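PDB 4UUC: ankyrin repeat and SOCS BOX protein 11 from Homo sapiens, which recognises substrates such as BIK, DIRAS2 and RPN1 for a cullin-5-RING E3 ubiquitin ligase, here represented by its ankyrin repeat domain. Local coordinates for residues Gly15-Leu18 and Ala19-Leu23; Ser39-His42 and Glu43-Gly47; Pro73-Asn76 and Ala77-Gly81; Val86-Leu89 and Leu90-Ala94. All coordinates share one frame; numbering follows the deposited sequence. Where two conformers were deposited one is given.

The four contacts sample three successive ankyrin repeats, each built round a pair of helices. Contact 1 belongs to the second helix of the first repeat, contact 2 to the first helix of the second, and contacts 3 and 4 to the paired helices of the third. Contacts 1 and 2 have centres about 13 Å apart and do not touch. Contacts 2 and 3, with centres about 9 Å apart, are joined by a probable hydrogen bond of 3.0 Å from N76 ND2 to H42 O. Contact 4, centred about 14 Å from contact 2 and about 11 Å from contact 3, packs its L89 CD1 on C45 SG of the former and on L74 and A77 of the latter.

Contact 1. Residues Gly15-Leu18 and Ala19-Leu23; sequences GRLL and ALKTL
T22 and L18 meet through one carbonyl oxygen, while one residue back L17 and K21 run side by side along the same helix, both pointing the same way. K21 CB lies 3.5 Å from L17 O, and CG comes closer still, 3.3 Å from that same oxygen, because chi1 of -69° sets CG beside the backbone N and anti to the carbonyl carbon. K21 CD then rests alongside the leucine, 3.9 Å from L17 CG and equally near L17 CD1. Beyond this point the chain bends at chi3 and again at chi4, so that CE and NZ lead away from the segment 15-18; the aliphatic stem makes the contact and the ammonium tip does not share in it.

T22 works differently. L18 O takes the backbone N of T22 at 2.9 Å and the hydroxyl OG1 at 2.7 Å, the two donors arriving from opposite faces of the carbonyl plane. The hydroxyl can fold back in this way because OG1 sits beside its own backbone N (chi1 -62°). The OG1 bond holds the threonine side chain against the preceding turn. Regular backbone bonds from L20 N to R16 O and from K21 N to L17 O complete the turn, which starts with R16 at the N-cap.

L20 is buried against L8, A11 and A12 of helix 7-14, and it meets helix 50-58 as L17 does. G15, with positive phi, closes helix 7-14 in a Schellman motif, and the immediate restart at R16 gives the tightly connected antiparallel helix pair characteristic of an ankyrin repeat.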
loop_
_atom_site.group_PDB
_atom_site.type_symbol
_atom_site.label_atom_id
_atom_site.label_comp_id
_atom_site.label_asym_id
_atom_site.label_seq_id
_atom_site.Cartn_x
_atom_site.Cartn_y
_atom_site.Cartn_z
ATOM N N GLY A 15 19.802 1.191 -10.513
ATOM C CA GLY A 15 19.105 1.210 -11.786
ATOM C C GLY A 15 20.080 1.332 -12.945
ATOM O O GLY A 15 19.796 1.985 -13.953
ATOM N N ARG A 16 21.247 0.716 -12.790
ATOM C CA ARG A 16 22.268 0.733 -13.833
ATOM C C ARG A 16 22.134 -0.511 -14.705
ATOM O O ARG A 16 22.860 -1.487 -14.531
ATOM C CB ARG A 16 23.665 0.819 -13.219
ATOM C CG ARG A 16 23.914 2.097 -12.433
ATOM C CD ARG A 16 25.084 2.892 -12.989
ATOM N NE ARG A 16 25.606 3.837 -12.006
ATOM C CZ ARG A 16 26.756 4.494 -12.130
ATOM N NH1 ARG A 16 27.519 4.319 -13.201
ATOM N NH2 ARG A 16 27.146 5.328 -11.179
ATOM N N LEU A 17 21.193 -0.461 -15.643
ATOM C CA LEU A 17 20.840 -1.615 -16.465
ATOM C C LEU A 17 22.012 -2.240 -17.225
ATOM O O LEU A 17 22.150 -3.464 -17.251
ATOM C CB LEU A 17 19.746 -1.215 -17.460
ATOM C CG LEU A 17 19.187 -2.348 -18.323
ATOM C CD1 LEU A 17 18.509 -3.409 -17.468
ATOM C CD2 LEU A 17 18.227 -1.804 -19.352
ATOM N N LEU A 18 22.846 -1.421 -17.858
ATOM C CA LEU A 18 23.938 -1.962 -18.660
ATOM C C LEU A 18 24.953 -2.698 -17.781
ATOM O O LEU A 18 25.412 -3.783 -18.141
ATOM C CB LEU A 18 24.618 -0.857 -19.466
ATOM C CG LEU A 18 23.719 -0.154 -20.495
ATOM C CD1 LEU A 18 24.557 0.761 -21.366
ATOM C CD2 LEU A 18 22.923 -1.127 -21.369
ATOM N N ALA A 19 25.287 -2.130 -16.625
ATOM C CA ALA A 19 26.179 -2.814 -15.685
ATOM C C ALA A 19 25.546 -4.113 -15.182
ATOM O O ALA A 19 26.207 -5.152 -15.108
ATOM C CB ALA A 19 26.521 -1.906 -14.520
ATOM N N LEU A 20 24.262 -4.053 -14.844
ATOM C CA LEU A 20 23.546 -5.229 -14.367
ATOM C C LEU A 20 23.571 -6.358 -15.402
ATOM O O LEU A 20 23.897 -7.500 -15.078
ATOM C CB LEU A 20 22.102 -4.865 -14.018
ATOM C CG LEU A 20 21.252 -6.019 -13.498
ATOM C CD1 LEU A 20 20.820 -5.760 -12.062
ATOM C CD2 LEU A 20 20.056 -6.244 -14.404
ATOM N N LYS A 21 23.232 -6.036 -16.645
ATOM C CA LYS A 21 23.199 -7.038 -17.704
ATOM C C LYS A 21 24.600 -7.562 -18.010
ATOM O O LYS A 21 24.766 -8.730 -18.356
ATOM C CB LYS A 21 22.556 -6.462 -18.965
ATOM C CG LYS A 21 21.067 -6.189 -18.804
ATOM C CD LYS A 21 20.468 -5.551 -20.048
ATOM C CE LYS A 21 20.232 -6.570 -21.148
ATOM N NZ LYS A 21 19.102 -7.482 -20.826
ATOM N N THR A 22 25.607 -6.708 -17.858
ATOM C CA THR A 22 26.986 -7.125 -18.085
ATOM C C THR A 22 27.385 -8.161 -17.038
ATOM O O THR A 22 27.970 -9.194 -17.366
ATOM C CB THR A 22 27.956 -5.925 -18.046
ATOM O OG1 THR A 22 27.624 -5.008 -19.098
ATOM C CG2 THR A 22 29.399 -6.380 -18.229
ATOM N N LEU A 23 27.060 -7.884 -15.780
ATOM C CA LEU A 23 27.350 -8.810 -14.687
ATOM C C LEU A 23 26.615 -10.142 -14.860
ATOM O O LEU A 23 27.188 -11.204 -14.635
ATOM C CB LEU A 23 26.978 -8.174 -13.345
ATOM C CG LEU A 23 27.890 -7.032 -12.887
ATOM C CD1 LEU A 23 27.233 -6.214 -11.781
ATOM C CD2 LEU A 23 29.226 -7.582 -12.417
#

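Contact 2. Residues Ser39-His42 and Glu43-Gly47; sequences SSLH and EACLG
The imidazole of H42 is the flat group here, and its edge does the polar work: S39 N lies at that edge, in the ring plane, and donates to ND1 over 3.1 Å with an almost straight N-H...N angle of 174°. The other ring nitrogen, NE2, hydrogen-bonds to G65 O, so the ring is held at two points and its rotation is fixed. H42 N in turn donates to S39 OG at 3.2 Å. These reciprocal bonds join the N-cap residue to the first turn, whose next link is E43 N to S39 O at 3.3 Å.

On another side of the helix L41 meets C45, with CD1 3.8 Å from SG. The leucine's CG stands anti to its backbone N (chi1 180°), which carries the branch along the helix to the cysteine. E43 lays its CG 3.5 Å from S39 O, then bends at chi2; its carboxylate, through OE2, forms a salt bridge with R5.

H42 also packs on P73 of helix 73-80. S39 and H42 make a capping box, and the sequence S-S-L-H corresponds to the T-P-L-H signature that opens the first helix of an ankyrin repeat.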
loop_
_atom_site.group_PDB
_atom_site.type_symbol
_atom_site.label_atom_id
_atom_site.label_comp_id
_atom_site.label_asym_id
_atom_site.label_seq_id
_atom_site.Cartn_x
_atom_site.Cartn_y
_atom_site.Cartn_z
ATOM N N SER A 39 17.646 -10.057 -2.106
ATOM C CA SER A 39 18.165 -10.369 -3.434
ATOM C C SER A 39 18.328 -9.097 -4.268
ATOM O O SER A 39 17.834 -8.034 -3.900
ATOM C CB SER A 39 17.232 -11.336 -4.160
ATOM O OG SER A 39 16.062 -10.668 -4.617
ATOM N N SER A 40 19.009 -9.218 -5.400
ATOM C CA SER A 40 19.141 -8.097 -6.327
ATOM C C SER A 40 17.771 -7.646 -6.834
ATOM O O SER A 40 17.542 -6.452 -7.048
ATOM C CB SER A 40 20.043 -8.480 -7.496
ATOM O OG SER A 40 21.375 -8.682 -7.050
ATOM N N LEU A 41 16.856 -8.594 -7.011
ATOM C CA LEU A 41 15.500 -8.257 -7.446
ATOM C C LEU A 41 14.795 -7.383 -6.412
ATOM O O LEU A 41 14.114 -6.421 -6.772
ATOM C CB LEU A 41 14.678 -9.520 -7.710
ATOM C CG LEU A 41 13.235 -9.273 -8.169
ATOM C CD1 LEU A 41 13.200 -8.480 -9.474
ATOM C CD2 LEU A 41 12.484 -10.584 -8.320
ATOM N N HIS A 42 14.953 -7.718 -5.131
ATOM C CA HIS A 42 14.416 -6.884 -4.055
ATOM C C HIS A 42 14.893 -5.441 -4.213
ATOM O O HIS A 42 14.098 -4.505 -4.114
ATOM C CB HIS A 42 14.826 -7.409 -2.672
ATOM C CG HIS A 42 14.016 -8.572 -2.189
ATOM N ND1 HIS A 42 14.567 -9.813 -1.953
ATOM C CD2 HIS A 42 12.703 -8.680 -1.873
ATOM C CE1 HIS A 42 13.629 -10.638 -1.523
ATOM N NE2 HIS A 42 12.487 -9.975 -1.465
ATOM N N GLU A 43 16.189 -5.262 -4.474
ATOM C CA GLU A 43 16.760 -3.922 -4.558
ATOM C C GLU A 43 16.305 -3.174 -5.817
ATOM O O GLU A 43 16.022 -1.978 -5.751
ATOM C CB GLU A 43 18.288 -3.990 -4.495
ATOM C CG GLU A 43 18.778 -4.696 -3.230
ATOM C CD GLU A 43 19.968 -4.037 -2.549
ATOM O OE1 GLU A 43 20.135 -2.802 -2.656
ATOM O OE2 GLU A 43 20.742 -4.768 -1.889
ATOM N N ALA A 44 16.220 -3.863 -6.952
ATOM C CA ALA A 44 15.706 -3.230 -8.170
ATOM C C ALA A 44 14.272 -2.747 -7.964
ATOM O O ALA A 44 13.910 -1.651 -8.381
ATOM C CB ALA A 44 15.766 -4.188 -9.352
ATOM N N CYS A 45 13.449 -3.565 -7.323
ATOM C CA CYS A 45 12.044 -3.209 -7.153
ATOM C C CYS A 45 11.876 -2.067 -6.149
ATOM O O CYS A 45 11.000 -1.224 -6.311
ATOM C CB CYS A 45 11.239 -4.434 -6.721
ATOM S SG CYS A 45 11.037 -5.638 -8.052
ATOM N N LEU A 46 12.725 -2.029 -5.126
ATOM C CA LEU A 46 12.671 -0.955 -4.141
ATOM C C LEU A 46 13.056 0.376 -4.780
ATOM O O LEU A 46 12.570 1.431 -4.373
ATOM C CB LEU A 46 13.587 -1.264 -2.949
ATOM C CG LEU A 46 13.476 -0.301 -1.764
ATOM C CD1 LEU A 46 12.074 -0.304 -1.157
ATOM C CD2 LEU A 46 14.509 -0.642 -0.705
ATOM N N GLY A 47 13.921 0.315 -5.791
ATOM C CA GLY A 47 14.332 1.498 -6.525
ATOM C C GLY A 47 13.399 1.839 -7.673
ATOM O O GLY A 47 13.546 2.886 -8.304
#

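Contact 3. Residues Pro73-Asn76 and Ala77-Gly81; sequences PLFN and ACCSG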
loop_
_atom_site.group_PDB
_atom_site.type_symbol
_atom_site.label_atom_id
_atom_site.label_comp_id
_atom_site.label_asym_id
_atom_site.label_seq_id
_atom_site.Cartn_x
_atom_site.Cartn_y
_atom_site.Cartn_z
ATOM N N PRO A 73 9.452 -8.807 -3.429
ATOM C CA PRO A 73 9.711 -7.816 -4.483
ATOM C C PRO A 73 8.491 -6.936 -4.747
ATOM O O PRO A 73 8.648 -5.740 -4.989
ATOM C CB PRO A 73 10.052 -8.678 -5.699
ATOM C CG PRO A 73 10.632 -9.942 -5.103
ATOM C CD PRO A 73 9.880 -10.163 -3.823
ATOM N N LEU A 74 7.295 -7.519 -4.677
ATOM C CA LEU A 74 6.072 -6.763 -4.938
ATOM C C LEU A 74 5.852 -5.689 -3.879
ATOM O O LEU A 74 5.458 -4.566 -4.203
ATOM C CB LEU A 74 4.863 -7.698 -5.005
ATOM C CG LEU A 74 3.517 -7.053 -5.352
ATOM C CD1 LEU A 74 3.561 -6.323 -6.700
ATOM C CD2 LEU A 74 2.428 -8.110 -5.364
ATOM N N PHE A 75 6.102 -6.022 -2.616
ATOM C CA PHE A 75 6.020 -5.024 -1.558
ATOM C C PHE A 75 6.983 -3.873 -1.847
ATOM O O PHE A 75 6.608 -2.705 -1.772
ATOM C CB PHE A 75 6.319 -5.645 -0.190
ATOM C CG PHE A 75 6.306 -4.654 0.939
ATOM C CD1 PHE A 75 5.119 -4.302 1.559
ATOM C CD2 PHE A 75 7.478 -4.067 1.374
ATOM C CE1 PHE A 75 5.108 -3.381 2.591
ATOM C CE2 PHE A 75 7.472 -3.150 2.402
ATOM C CZ PHE A 75 6.289 -2.809 3.014
ATOM N N ASN A 76 8.223 -4.203 -2.198
ATOM C CA ASN A 76 9.218 -3.180 -2.487
ATOM C C ASN A 76 8.794 -2.313 -3.671
ATOM O O ASN A 76 8.985 -1.097 -3.657
ATOM C CB ASN A 76 10.581 -3.823 -2.753
ATOM C CG ASN A 76 11.252 -4.305 -1.476
ATOM O OD1 ASN A 76 10.677 -4.223 -0.390
ATOM N ND2 ASN A 76 12.472 -4.816 -1.602
ATOM N N ALA A 77 8.192 -2.938 -4.679
ATOM C CA ALA A 77 7.717 -2.210 -5.851
ATOM C C ALA A 77 6.647 -1.205 -5.443
ATOM O O ALA A 77 6.559 -0.112 -6.004
ATOM C CB ALA A 77 7.177 -3.174 -6.896
ATOM N N CYS A 78 5.848 -1.574 -4.448
ATOM C CA CYS A 78 4.792 -0.701 -3.950
ATOM C C CYS A 78 5.358 0.402 -3.056
ATOM O O CYS A 78 4.716 1.429 -2.859
ATOM C CB CYS A 78 3.738 -1.517 -3.200
ATOM S SG CYS A 78 2.699 -2.522 -4.296
ATOM N N CYS A 79 6.563 0.201 -2.527
ATOM C CA CYS A 79 7.264 1.274 -1.826
ATOM C C CYS A 79 7.721 2.325 -2.830
ATOM O O CYS A 79 7.597 3.526 -2.596
ATOM C CB CYS A 79 8.476 0.747 -1.055
ATOM S SG CYS A 79 8.098 -0.269 0.385
ATOM N N SER A 80 8.259 1.857 -3.951
ATOM C CA SER A 80 8.810 2.742 -4.966
ATOM C C SER A 80 7.707 3.461 -5.736
ATOM O O SER A 80 7.909 4.572 -6.222
ATOM C CB SER A 80 9.692 1.955 -5.937
ATOM O OG SER A 80 8.915 1.155 -6.811
ATOM N N GLY A 81 6.549 2.824 -5.846
ATOM C CA GLY A 81 5.441 3.385 -6.600
ATOM C C GLY A 81 5.579 3.196 -8.103
ATOM O O GLY A 81 4.912 3.883 -8.881
#
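F75 and C79, one turn apart, set a thiol obliquely against an aromatic ring, neither squarely above it nor in its plane. C79 SG lies 4.2 Å from the ring centroid, 36° off the ring normal, and its nearest ring atom is F75 CE2 at 3.6 Å. The two first torsions bring this about: the phenylalanine has CG anti to its backbone N (chi1 178°), whereas the cysteine turns SG beside its own N, back toward the earlier turn. The result is a sulfur-aromatic contact on the flank of the helix. C78 has the same rotamer as C79, but its SG comes near the carbonyl of L74, at 3.4 Å from L74 O.

N76 faces another way. Its amide ND2 donates to H42 O in the preceding repeat, while the backbone N76 O receives S80 N at 3.1 Å. S80 then ties down the end of the helix, its OG donating to A77 O at 2.8 Å. G81 N reaches A77 O from the same face, at 2.9 Å, so two donors share one acceptor at the last turn. S80 OG also bonds with S82 N just beyond; with an alanine in place of S80, that amide would probably be left without this mate and A77 O with one donor fewer.

Helix 73-80 is enclosed on several sides. P73 packs on L41, H42 and C45 of helix 40-46, L74 and A77 lie on helix 83-91 of the same repeat, and F75 with C79 turns to E108 of helix 105-111 in the next.

Contact 4. Residues Val86-Leu89 and Leu90-Ala94; sequences VNVL and LEFGA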
loop_
_atom_site.group_PDB
_atom_site.type_symbol
_atom_site.label_atom_id
_atom_site.label_comp_id
_atom_site.label_asym_id
_atom_site.label_seq_id
_atom_site.Cartn_x
_atom_site.Cartn_y
_atom_site.Cartn_z
ATOM N N VAL A 86 5.372 -3.283 -10.678
ATOM C CA VAL A 86 4.256 -4.081 -10.191
ATOM C C VAL A 86 3.749 -4.992 -11.307
ATOM O O VAL A 86 3.544 -6.186 -11.097
ATOM C CB VAL A 86 3.108 -3.186 -9.662
ATOM C CG1 VAL A 86 1.869 -4.016 -9.345
ATOM C CG2 VAL A 86 3.567 -2.405 -8.432
ATOM N N ASN A 87 3.570 -4.432 -12.500
ATOM C CA ASN A 87 3.079 -5.209 -13.632
ATOM C C ASN A 87 4.006 -6.364 -14.009
ATOM O O ASN A 87 3.543 -7.492 -14.173
ATOM C CB ASN A 87 2.868 -4.306 -14.849
ATOM C CG ASN A 87 1.597 -3.480 -14.752
ATOM O OD1 ASN A 87 0.635 -3.872 -14.090
ATOM N ND2 ASN A 87 1.585 -2.333 -15.420
ATOM N N VAL A 88 5.305 -6.097 -14.146
ATOM C CA VAL A 88 6.231 -7.142 -14.588
ATOM C C VAL A 88 6.328 -8.263 -13.546
ATOM O O VAL A 88 6.410 -9.440 -13.902
ATOM C CB VAL A 88 7.650 -6.576 -14.899
ATOM C CG1 VAL A 88 8.347 -6.060 -13.651
ATOM C CG2 VAL A 88 8.507 -7.635 -15.575
ATOM N N LEU A 89 6.298 -7.905 -12.267
ATOM C CA LEU A 89 6.300 -8.904 -11.199
ATOM C C LEU A 89 5.068 -9.808 -11.286
ATOM O O LEU A 89 5.167 -11.030 -11.165
ATOM C CB LEU A 89 6.348 -8.228 -9.831
ATOM C CG LEU A 89 7.669 -7.562 -9.446
ATOM C CD1 LEU A 89 7.478 -6.725 -8.192
ATOM C CD2 LEU A 89 8.769 -8.602 -9.229
ATOM N N LEU A 90 3.906 -9.199 -11.485
ATOM C CA LEU A 90 2.664 -9.955 -11.615
ATOM C C LEU A 90 2.691 -10.834 -12.867
ATOM O O LEU A 90 2.170 -11.950 -12.859
ATOM C CB LEU A 90 1.463 -9.007 -11.647
ATOM C CG LEU A 90 1.178 -8.295 -10.320
ATOM C CD1 LEU A 90 0.190 -7.159 -10.511
ATOM C CD2 LEU A 90 0.666 -9.273 -9.270
ATOM N N GLU A 91 3.319 -10.340 -13.931
ATOM C CA GLU A 91 3.456 -11.117 -15.161
ATOM C C GLU A 91 4.279 -12.375 -14.911
ATOM O O GLU A 91 3.998 -13.431 -15.476
ATOM C CB GLU A 91 4.102 -10.277 -16.267
ATOM C CG GLU A 91 3.189 -9.217 -16.865
ATOM C CD GLU A 91 3.945 -8.206 -17.714
ATOM O OE1 GLU A 91 5.119 -8.473 -18.062
ATOM O OE2 GLU A 91 3.367 -7.143 -18.028
ATOM N N PHE A 92 5.288 -12.258 -14.051
ATOM C CA PHE A 92 6.177 -13.377 -13.747
ATOM C C PHE A 92 5.696 -14.200 -12.548
ATOM O O PHE A 92 6.445 -15.007 -11.993
ATOM C CB PHE A 92 7.600 -12.865 -13.504
ATOM C CG PHE A 92 8.385 -12.654 -14.769
ATOM C CD1 PHE A 92 8.240 -11.493 -15.508
ATOM C CD2 PHE A 92 9.252 -13.634 -15.229
ATOM C CE1 PHE A 92 8.953 -11.306 -16.672
ATOM C CE2 PHE A 92 9.968 -13.450 -16.393
ATOM C CZ PHE A 92 9.819 -12.287 -17.115
ATOM N N GLY A 93 4.444 -13.996 -12.155
ATOM C CA GLY A 93 3.800 -14.873 -11.193
ATOM C C GLY A 93 3.884 -14.434 -9.746
ATOM O O GLY A 93 3.777 -15.259 -8.836
ATOM N N ALA A 94 4.058 -13.138 -9.517
ATOM C CA ALA A 94 4.047 -12.617 -8.156
ATOM C C ALA A 94 2.665 -12.814 -7.531
ATOM O O ALA A 94 1.644 -12.608 -8.189
ATOM C CB ALA A 94 4.436 -11.141 -8.142
#
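L89 O is gripped at the end of its helix by two backbone donors, A94 N at 2.9 Å and, more weakly, F92 N at 3.1 Å. F92 N also donates to V88 O at 3.0 Å. With G93 N to L90 O, the A94 N bond makes a Schellman motif, G93 at positive phi being its C-prime residue. The chain thus turns back far enough for A94 CB to rest 3.9 Å from L89 CB.

The F92 ring presents its edge to the preceding turn, with V88 O near the ring plane and 3.2 Å from CD1. The V88 and F92 side chains meet at a slant, V88 CG2, anti to its backbone N, coming within 3.9 Å of F92 CE1. An alanine in place of F92 would probably open a gap beside V88 CG2 and L57, which the ring also touches. V86 and L90 lie side by side, V86 CG1 3.7 Å from L90 CD1.

Helix 83-91 sits between its counterparts in the adjoining repeats: V88 meets V50, K54 and L57 of helix 50-58, whereas V86 and L90 reach I120 of helix 115-123. L89 and V86 also pack on helix 73-80, its hairpin partner.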